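Local coordinates for putative L-alanine-DL-glutamate epimerase (Burkholderia xenovorans, PDB 3GO2) that binds magnesium and probably epimerises L-alanyl-DL-glutamate as a member of the mandelate racemase/muconate lactonizing enzyme family, at the interface of chains A and B. Coordinates in Å, arbitrary orientation; residue numbers count along the deposited sequence, not the author numbering. Chains: chain A/B, Putative L-alanine-DL-glutamate epimerase.

The interface of chains A and B. Residues chain A 41-43, 82-83, 86, 249, 295; chain B 78-79, 84.
B:Pro78 and B:Ala79, in the short 3-10 helix 77-79 of chain B, press into a pocket of chain A lined by A:Phe41, A:Gly42, A:Ser43, A:Val83, A:Glu86 and A:Trp295. B:Pro78 buries 46 Å² and B:Ala79 51 Å² in this patch. The pyrrolidine of B:Pro78 fits into a corner formed by the face of A:Phe41 and the edge of A:Trp295. Its CG lies over the A:Phe41 ring, offset toward the rim, 3.9 Å from the centroid in a CH-pi contact. With CG anti to the backbone N (chi1 -161°), A:Phe41 carries its ring out to the proline. CB of B:Pro78 meets CH2 of the A:Trp295 indole at 3.7 Å. The carbonyl O of B:Pro78 comes to the edge of that indole, in its plane. The phenol OH of A:Tyr249 is 3.1 Å from this O of B:Pro78, a close approach rather than a clear hydrogen bond.

The methyl of B:Ala79 points at a polar pair in chain A. Its CB is 3.4 Å from OG of A:Ser43 and equally near the carboxylate OE2 of A:Glu86. A:Ser43 OG hydrogen-bonds the syn lone pair of A:Glu86 OE2 at 2.7 Å. A second hydrogen bond joins A:Ser43 OG to A:Phe41 O (3.1 Å), met from well above the carbonyl plane. The two share one hydroxyl proton. The A:Glu86 carboxylate carbon CD rests over a face of the A:Trp295 ring.

No direct polar bond crosses this patch. One water links the chains, taking A:Val83 N at 3.0 Å (172° at H) and meeting B:Ala79 O at 2.8 Å. B:Val84 N reaches it more distantly. Nearby, A:Val83 CG1 packs on B:Val84 CG2, the side chains crossing at about a right angle.

The two-fold repeats this mainly apolar contact, which may serve dimer assembly within the eight-chain deposited assembly. It also brings together B:Pro78 and A:Tyr249, both magnesium-site residues, so it may shape a metal site between subunits. The structure alone does not show its function.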
loop_
_atom_site.group_PDB
_atom_site.type_symbol
_atom_site.label_atom_id
_atom_site.label_comp_id
_atom_site.label_asym_id
_atom_site.label_seq_id
_atom_site.Cartn_x
_atom_site.Cartn_y
_atom_site.Cartn_z
ATOM N N PHE A 41 7.156 26.670 26.591
ATOM C CA PHE A 41 6.293 26.024 25.596
ATOM C C PHE A 41 6.268 24.520 25.831
ATOM O O PHE A 41 6.683 23.727 24.986
ATOM C CB PHE A 41 6.749 26.361 24.184
ATOM C CG PHE A 41 5.692 26.132 23.115
ATOM C CD1 PHE A 41 4.447 26.735 23.212
ATOM C CD2 PHE A 41 5.974 25.372 21.985
ATOM C CE1 PHE A 41 3.478 26.541 22.240
ATOM C CE2 PHE A 41 5.011 25.184 20.997
ATOM C CZ PHE A 41 3.755 25.776 21.138
ATOM N N GLY A 42 5.775 24.150 27.000
ATOM C CA GLY A 42 5.510 22.755 27.332
ATOM C C GLY A 42 6.747 21.938 27.621
ATOM O O GLY A 42 6.695 20.704 27.547
ATOM N N SER A 43 7.836 22.605 28.023
ATOM C CA SER A 43 9.147 21.958 28.054
ATOM C C SER A 43 9.890 22.106 29.389
ATOM O O SER A 43 11.038 22.544 29.420
ATOM C CB SER A 43 10.010 22.508 26.904
ATOM O OG SER A 43 9.407 22.320 25.642
ATOM N N GLY A 82 11.804 15.422 22.446
ATOM C CA GLY A 82 11.306 16.280 23.515
ATOM C C GLY A 82 12.382 17.077 24.230
ATOM O O GLY A 82 13.260 17.672 23.618
ATOM N N VAL A 83 12.301 17.094 25.545
ATOM C CA VAL A 83 13.162 17.978 26.336
ATOM C C VAL A 83 14.631 17.560 26.296
ATOM O O VAL A 83 15.499 18.411 26.320
ATOM C CB VAL A 83 12.651 18.172 27.774
ATOM C CG1 VAL A 83 11.330 18.948 27.805
ATOM C CG2 VAL A 83 12.495 16.921 28.453
ATOM N N GLU A 86 15.769 18.965 23.073
ATOM C CA GLU A 86 15.883 20.425 23.207
ATOM C C GLU A 86 17.186 20.808 23.906
ATOM O O GLU A 86 17.837 21.782 23.531
ATOM C CB GLU A 86 14.725 21.030 23.987
ATOM C CG GLU A 86 13.399 20.971 23.288
ATOM C CD GLU A 86 12.316 21.620 24.074
ATOM O OE1 GLU A 86 12.504 22.779 24.536
ATOM O OE2 GLU A 86 11.232 20.979 24.266
ATOM N N TYR A 249 0.080 14.723 16.177
ATOM C CA TYR A 249 0.883 13.524 16.248
ATOM C C TYR A 249 0.242 12.349 15.472
ATOM O O TYR A 249 0.588 11.180 15.685
ATOM C CB TYR A 249 1.101 13.176 17.711
ATOM C CG TYR A 249 1.956 14.199 18.438
ATOM C CD1 TYR A 249 3.182 14.564 17.933
ATOM C CD2 TYR A 249 1.536 14.784 19.639
ATOM C CE1 TYR A 249 3.991 15.469 18.576
ATOM C CE2 TYR A 249 2.360 15.699 20.303
ATOM C CZ TYR A 249 3.587 16.024 19.757
ATOM O OH TYR A 249 4.435 16.919 20.368
ATOM N N TRP A 295 14.899 24.308 19.180
ATOM C CA TRP A 295 14.754 22.978 19.735
ATOM C C TRP A 295 15.746 21.954 19.126
ATOM O O TRP A 295 16.372 21.171 19.843
ATOM C CB TRP A 295 13.333 22.494 19.443
ATOM C CG TRP A 295 12.300 23.023 20.372
ATOM C CD1 TRP A 295 12.372 24.147 21.143
ATOM C CD2 TRP A 295 11.035 22.422 20.654
ATOM N NE1 TRP A 295 11.223 24.278 21.896
ATOM C CE2 TRP A 295 10.390 23.226 21.609
ATOM C CE3 TRP A 295 10.386 21.273 20.181
ATOM C CZ2 TRP A 295 9.125 22.911 22.120
ATOM C CZ3 TRP A 295 9.143 20.956 20.706
ATOM C CH2 TRP A 295 8.527 21.778 21.647
ATOM N N PRO B 78 3.594 19.956 23.385
ATOM C CA PRO B 78 4.643 20.165 22.377
ATOM C C PRO B 78 5.894 19.312 22.563
ATOM O O PRO B 78 6.509 18.907 21.573
ATOM C CB PRO B 78 4.973 21.648 22.516
ATOM C CG PRO B 78 3.683 22.261 23.038
ATOM C CD PRO B 78 3.141 21.227 23.987
ATOM N N ALA B 79 6.266 19.051 23.808
ATOM C CA ALA B 79 7.495 18.309 24.084
ATOM C C ALA B 79 7.180 16.982 24.743
ATOM O O ALA B 79 7.955 16.462 25.533
ATOM C CB ALA B 79 8.435 19.159 24.956
ATOM N N VAL B 84 9.580 14.138 29.679
ATOM C CA VAL B 84 8.319 14.725 30.085
ATOM C C VAL B 84 7.323 13.603 30.391
ATOM O O VAL B 84 6.681 13.596 31.433
ATOM C CB VAL B 84 7.741 15.636 28.997
ATOM C CG1 VAL B 84 6.206 15.843 29.166
ATOM C CG2 VAL B 84 8.506 16.951 28.959
HETATM O O HOH W 1 10.198 15.278 26.686
#